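Local coordinates for protein exoribonuclease II, mitochondrial (Candida glabrata, PDB 6F3H) that probably degrades RNA from the 3' end in mitochondria, as the magnesium-dependent RNB-family nuclease component of the mitochondrial degradosome, at residues F170-L173 and V174-I177; T214-A217 and T218-V222. The protein carries 1 engineered substitution. All blocks are in the same frame, centred on the assembly; numbering follows the deposited sequence.

Interaction 1. Residues F170-L173 and V174-I177; sequences FMSL and VRII
Phe170 and Val174 meet one turn apart at the start of helix 170-178, where CE2 of the Phe170 ring lies 3.7 Å from CG2 of Val174, which comes in obliquely. Phe170 has CG anti to its own nitrogen (chi1 -167°), which leans the ring toward the next turn, beside that methyl, while Phe170 O accepts Val174 N at 3.0 Å. Next comes Met171, a selenomethionine, whose O takes Arg175 N at 2.9 Å. The Arg175 side chain doubles back toward the start of the helix, bending at chi3, and lays one face of its guanidinium over that same carbonyl; NH2 is 3.9 Å from CB of Met171 and bonds to the carbonyl O of Lys208. Ser172 OG lies in the guanidinium plane at its edge, 3.8 Å from NH1, and is itself hydrogen-bonded to Asn169. Ser172 O receives the N-H of Ile176, and Leu173 O receives Ile177 N at 3.1 Å. Four successive i to i+4 bonds therefore make this about two turns of regular alpha helix. Apolar groups pack toward helices 212-226 and 123-159, whereas the arginine carries its charge along the partly exposed flank and ties the helix to the loop at Lys208.

Interaction 2. Residues T214-A217 and T218-V222; sequences TLLA and TYWGV
Thr218 reaches back one turn to Thr214, whose carbonyl O accepts Thr218 N at 2.8 Å and also its OG1. The hydroxyl sits beside its own backbone nitrogen (chi1 -44°), which brings it to the same acceptor; the modelled OG1 to O separation is very short, and its exact value is doubtful. Tyr219 continues the ladder with a bond from N to Leu215 O at 3.0 Å; its CB rests 3.3 Å from Leu216 O, and its phenol end bonds to Arg223. Trp220 gives its N-H to Leu216 O almost straight, at 175°, and its indole turns back toward the previous turn, with one face against the Leu216 side chain. There CG of Leu216 stands 3.9 Å from the centroid of the six-membered ring, only 9° off its normal, a CH-pi contact over the face, while CD1 sits over the same face of the indole, offset toward the rim. Gly221 N closes the set on Ala217 O at 2.7 Å. In this buried segment the model places Thr218 OG1 on Thr214 O, whereas Thr214 OG1 bonds to Asp211 OD2 and the indole NE1 to Thr46 O, so the tryptophan joins a polar tie outside the helix to apolar packing on Leu216.

Interactions 1 and 2 are short runs of two different helices, 170-178 and 212-226, that pack against each other with their centres 10 Å apart. CD1 of Leu215 touches both Phe170 and Val174, and Ile177 meets the methyls of Thr214 and Thr218. Both segments also lean on helix 123-159. Interaction 2 is the more completely buried: all eight touching residues, against six of eight in interaction 1, and strands 39-42 and 81-85 of the antiparallel sheet lie against it. The partly exposed flank of interaction 1, at Ser172 and Arg175, carries an arginine, whereas interaction 2 has a threonine hydroxyl and a CH-pi contact. Both lie away from the magnesium site.

Interaction 1. Residues F170-L173 and V174-I177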
ATOM      1  N   PHE A 170      13.816  -0.720  -7.003  1.00 51.66           N
ATOM      2  CA  PHE A 170      14.922   0.198  -6.842  1.00 48.13           C
ATOM      3  C   PHE A 170      16.236  -0.539  -6.612  1.00 51.22           C
ATOM      4  O   PHE A 170      17.299  -0.039  -6.987  1.00 54.08           O
ATOM      5  CB  PHE A 170      14.606   1.140  -5.703  1.00 47.75           C
ATOM      6  CG  PHE A 170      15.505   2.290  -5.646  1.00 46.30           C
ATOM      7  CD1 PHE A 170      15.258   3.403  -6.423  1.00 44.56           C
ATOM      8  CD2 PHE A 170      16.611   2.274  -4.827  1.00 48.86           C
ATOM      9  CE1 PHE A 170      16.103   4.492  -6.383  1.00 38.45           C
ATOM     10  CE2 PHE A 170      17.462   3.363  -4.777  1.00 50.51           C
ATOM     11  CZ  PHE A 170      17.205   4.476  -5.561  1.00 46.25           C
HETATM   12  N   MSE A 171      16.189  -1.720  -6.013  1.00 55.82           N
HETATM   13  CA  MSE A 171      17.395  -2.477  -5.684  1.00 60.60           C
HETATM   14  C   MSE A 171      18.040  -3.045  -6.899  1.00 55.06           C
HETATM   15  O   MSE A 171      19.246  -2.957  -7.086  1.00 51.44           O
HETATM   16  CB  MSE A 171      17.062  -3.611  -4.733  1.00 79.41           C
HETATM   17  CG  MSE A 171      16.688  -3.104  -3.383  1.00 96.84           C
HETATM   18 SE   MSE A 171      17.728  -1.491  -3.119  1.00106.89          SE
HETATM   19  CE  MSE A 171      17.294  -1.101  -1.266  1.00103.81           C
ATOM     20  N   SER A 172      17.199  -3.687  -7.705  1.00 56.18           N
ATOM     21  CA  SER A 172      17.640  -4.162  -9.001  1.00 55.19           C
ATOM     22  C   SER A 172      18.350  -3.049  -9.730  1.00 51.29           C
ATOM     23  O   SER A 172      19.337  -3.274 -10.433  1.00 57.81           O
ATOM     24  CB  SER A 172      16.439  -4.671  -9.808  1.00 62.15           C
ATOM     25  OG  SER A 172      15.906  -5.868  -9.255  1.00 69.65           O
ATOM     26  N   LEU A 173      17.872  -1.830  -9.546  1.00 46.93           N
ATOM     27  CA  LEU A 173      18.457  -0.689 -10.228  1.00 43.36           C
ATOM     28  C   LEU A 173      19.837  -0.361  -9.687  1.00 46.06           C
ATOM     29  O   LEU A 173      20.801  -0.219 -10.450  1.00 49.98           O
ATOM     30  CB  LEU A 173      17.530   0.496 -10.069  1.00 44.54           C
ATOM     31  CG  LEU A 173      18.119   1.743 -10.666  1.00 48.11           C
ATOM     32  CD1 LEU A 173      18.275   1.522 -12.154  1.00 51.26           C
ATOM     33  CD2 LEU A 173      17.192   2.894 -10.365  1.00 43.87           C
ATOM     34  N   VAL A 174      19.948  -0.234  -8.372  1.00 43.70           N
ATOM     35  CA  VAL A 174      21.248  -0.024  -7.754  1.00 46.47           C
ATOM     36  C   VAL A 174      22.256  -1.060  -8.233  1.00 53.34           C
ATOM     37  O   VAL A 174      23.384  -0.721  -8.616  1.00 52.27           O
ATOM     38  CB  VAL A 174      21.091  -0.062  -6.233  1.00 43.31           C
ATOM     39  CG1 VAL A 174      22.438  -0.048  -5.578  1.00 43.98           C
ATOM     40  CG2 VAL A 174      20.246   1.105  -5.802  1.00 41.88           C
ATOM     41  N   ARG A 175      21.845  -2.332  -8.268  1.00 52.86           N
ATOM     42  CA  ARG A 175      22.760  -3.394  -8.674  1.00 49.92           C
ATOM     43  C   ARG A 175      23.300  -3.129 -10.068  1.00 52.95           C
ATOM     44  O   ARG A 175      24.505  -3.241 -10.311  1.00 59.81           O
ATOM     45  CB  ARG A 175      22.049  -4.744  -8.631  1.00 49.54           C
ATOM     46  CG  ARG A 175      22.137  -5.406  -7.288  1.00 54.75           C
ATOM     47  CD  ARG A 175      21.499  -6.770  -7.249  1.00 58.35           C
ATOM     48  NE  ARG A 175      20.871  -6.922  -5.948  1.00 62.53           N
ATOM     49  CZ  ARG A 175      19.566  -6.826  -5.753  1.00 63.67           C
ATOM     50  NH1 ARG A 175      18.758  -6.615  -6.784  1.00 61.49           N
ATOM     51  NH2 ARG A 175      19.071  -6.951  -4.531  1.00 67.71           N
ATOM     52  N   ILE A 176      22.427  -2.726 -10.981  1.00 46.47           N
ATOM     53  CA  ILE A 176      22.860  -2.437 -12.337  1.00 45.60           C
ATOM     54  C   ILE A 176      23.893  -1.332 -12.340  1.00 56.13           C
ATOM     55  O   ILE A 176      24.883  -1.380 -13.081  1.00 65.31           O
ATOM     56  CB  ILE A 176      21.644  -2.061 -13.187  1.00 45.34           C
ATOM     57  CG1 ILE A 176      20.678  -3.231 -13.206  1.00 48.54           C
ATOM     58  CG2 ILE A 176      22.069  -1.613 -14.564  1.00 45.82           C
ATOM     59  CD1 ILE A 176      19.523  -3.002 -14.072  1.00 48.83           C
ATOM     60  N   ILE A 177      23.666  -0.302 -11.540  1.00 53.52           N
ATOM     61  CA  ILE A 177      24.609   0.802 -11.509  1.00 53.85           C
ATOM     62  C   ILE A 177      25.983   0.309 -11.088  1.00 55.08           C
ATOM     63  O   ILE A 177      26.998   0.611 -11.718  1.00 54.70           O
ATOM     64  CB  ILE A 177      24.097   1.896 -10.566  1.00 57.14           C
ATOM     65  CG1 ILE A 177      22.776   2.463 -11.078  1.00 48.97           C
ATOM     66  CG2 ILE A 177      25.106   2.975 -10.474  1.00 63.51           C
ATOM     67  CD1 ILE A 177      22.825   2.901 -12.496  1.00 42.44           C
TER

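Interaction 2. Residues T214-A217 and T218-V222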
ATOM      1  N   THR A 214      27.009   3.309  -3.602  1.00 47.34           N
ATOM      2  CA  THR A 214      26.263   3.260  -4.858  1.00 44.68           C
ATOM      3  C   THR A 214      24.773   3.475  -4.624  1.00 45.64           C
ATOM      4  O   THR A 214      24.106   4.174  -5.395  1.00 47.85           O
ATOM      5  CB  THR A 214      26.524   1.945  -5.585  1.00 39.45           C
ATOM      6  OG1 THR A 214      27.935   1.760  -5.711  1.00 49.72           O
ATOM      7  CG2 THR A 214      25.921   1.958  -6.965  1.00 39.37           C
ATOM      8  N   LEU A 215      24.232   2.895  -3.558  1.00 39.19           N
ATOM      9  CA  LEU A 215      22.825   3.103  -3.260  1.00 43.44           C
ATOM     10  C   LEU A 215      22.534   4.580  -3.119  1.00 45.98           C
ATOM     11  O   LEU A 215      21.659   5.136  -3.797  1.00 51.56           O
ATOM     12  CB  LEU A 215      22.455   2.375  -1.974  1.00 43.82           C
ATOM     13  CG  LEU A 215      21.184   2.923  -1.345  1.00 43.63           C
ATOM     14  CD1 LEU A 215      19.986   2.498  -2.150  1.00 38.63           C
ATOM     15  CD2 LEU A 215      21.081   2.458   0.064  1.00 38.87           C
ATOM     16  N   LEU A 216      23.281   5.232  -2.242  1.00 46.23           N
ATOM     17  CA  LEU A 216      23.074   6.645  -1.982  1.00 43.51           C
ATOM     18  C   LEU A 216      23.220   7.458  -3.255  1.00 46.52           C
ATOM     19  O   LEU A 216      22.340   8.249  -3.602  1.00 56.18           O
ATOM     20  CB  LEU A 216      24.060   7.081  -0.919  1.00 43.69           C
ATOM     21  CG  LEU A 216      23.784   8.412  -0.287  1.00 59.07           C
ATOM     22  CD1 LEU A 216      22.299   8.597  -0.162  1.00 58.53           C
ATOM     23  CD2 LEU A 216      24.405   8.342   1.071  1.00 68.21           C
ATOM     24  N   ALA A 217      24.307   7.242  -3.988  1.00 45.72           N
ATOM     25  CA  ALA A 217      24.527   7.990  -5.225  1.00 43.77           C
ATOM     26  C   ALA A 217      23.399   7.770  -6.226  1.00 42.98           C
ATOM     27  O   ALA A 217      22.989   8.706  -6.914  1.00 45.60           O
ATOM     28  CB  ALA A 217      25.868   7.595  -5.849  1.00 40.04           C
ATOM     29  N   THR A 218      22.883   6.545  -6.325  1.00 39.41           N
ATOM     30  CA  THR A 218      21.821   6.298  -7.285  1.00 39.24           C
ATOM     31  C   THR A 218      20.576   7.070  -6.913  1.00 41.50           C
ATOM     32  O   THR A 218      19.929   7.672  -7.775  1.00 44.17           O
ATOM     33  CB  THR A 218      21.495   4.806  -7.342  1.00 42.30           C
ATOM     34  OG1 THR A 218      22.692   4.037  -7.368  1.00 44.49           O
ATOM     35  CG2 THR A 218      20.723   4.492  -8.564  1.00 43.48           C
ATOM     36  N   TYR A 219      20.250   7.091  -5.624  1.00 39.87           N
ATOM     37  CA  TYR A 219      19.126   7.876  -5.153  1.00 39.07           C
ATOM     38  C   TYR A 219      19.277   9.322  -5.578  1.00 39.26           C
ATOM     39  O   TYR A 219      18.413   9.904  -6.244  1.00 39.23           O
ATOM     40  CB  TYR A 219      19.070   7.798  -3.635  1.00 42.80           C
ATOM     41  CG  TYR A 219      18.012   8.699  -3.106  1.00 47.78           C
ATOM     42  CD1 TYR A 219      16.694   8.428  -3.385  1.00 50.73           C
ATOM     43  CD2 TYR A 219      18.312   9.845  -2.374  1.00 46.07           C
ATOM     44  CE1 TYR A 219      15.688   9.235  -2.936  1.00 56.88           C
ATOM     45  CE2 TYR A 219      17.288  10.684  -1.908  1.00 46.64           C
ATOM     46  CZ  TYR A 219      15.971  10.363  -2.200  1.00 54.53           C
ATOM     47  OH  TYR A 219      14.910  11.138  -1.769  1.00 55.49           O
ATOM     48  N   TRP A 220      20.401   9.904  -5.212  1.00 39.48           N
ATOM     49  CA  TRP A 220      20.729  11.259  -5.608  1.00 39.70           C
ATOM     50  C   TRP A 220      20.669  11.441  -7.116  1.00 41.77           C
ATOM     51  O   TRP A 220      20.166  12.457  -7.605  1.00 48.23           O
ATOM     52  CB  TRP A 220      22.121  11.587  -5.094  1.00 39.96           C
ATOM     53  CG  TRP A 220      22.142  11.881  -3.647  1.00 43.79           C
ATOM     54  CD1 TRP A 220      21.081  12.259  -2.881  1.00 44.16           C
ATOM     55  CD2 TRP A 220      23.292  11.911  -2.787  1.00 44.00           C
ATOM     56  NE1 TRP A 220      21.490  12.489  -1.586  1.00 44.78           N
ATOM     57  CE2 TRP A 220      22.843  12.283  -1.503  1.00 40.34           C
ATOM     58  CE3 TRP A 220      24.656  11.656  -2.978  1.00 46.40           C
ATOM     59  CZ2 TRP A 220      23.705  12.397  -0.411  1.00 43.69           C
ATOM     60  CZ3 TRP A 220      25.518  11.775  -1.891  1.00 48.41           C
ATOM     61  CH2 TRP A 220      25.037  12.143  -0.624  1.00 50.75           C
ATOM     62  N   GLY A 221      21.213  10.495  -7.871  1.00 41.17           N
ATOM     63  CA  GLY A 221      21.151  10.617  -9.315  1.00 45.80           C
ATOM     64  C   GLY A 221      19.721  10.665  -9.808  1.00 52.85           C
ATOM     65  O   GLY A 221      19.380  11.443 -10.704  1.00 60.39           O
ATOM     66  N   VAL A 222      18.861   9.847  -9.208  1.00 44.95           N
ATOM     67  CA  VAL A 222      17.471   9.808  -9.626  1.00 40.40           C
ATOM     68  C   VAL A 222      16.768  11.097  -9.244  1.00 42.21           C
ATOM     69  O   VAL A 222      16.023  11.668 -10.043  1.00 47.60           O
ATOM     70  CB  VAL A 222      16.784   8.575  -9.028  1.00 38.98           C
ATOM     71  CG1 VAL A 222      15.312   8.603  -9.272  1.00 38.88           C
ATOM     72  CG2 VAL A 222      17.346   7.370  -9.662  1.00 38.94           C
TER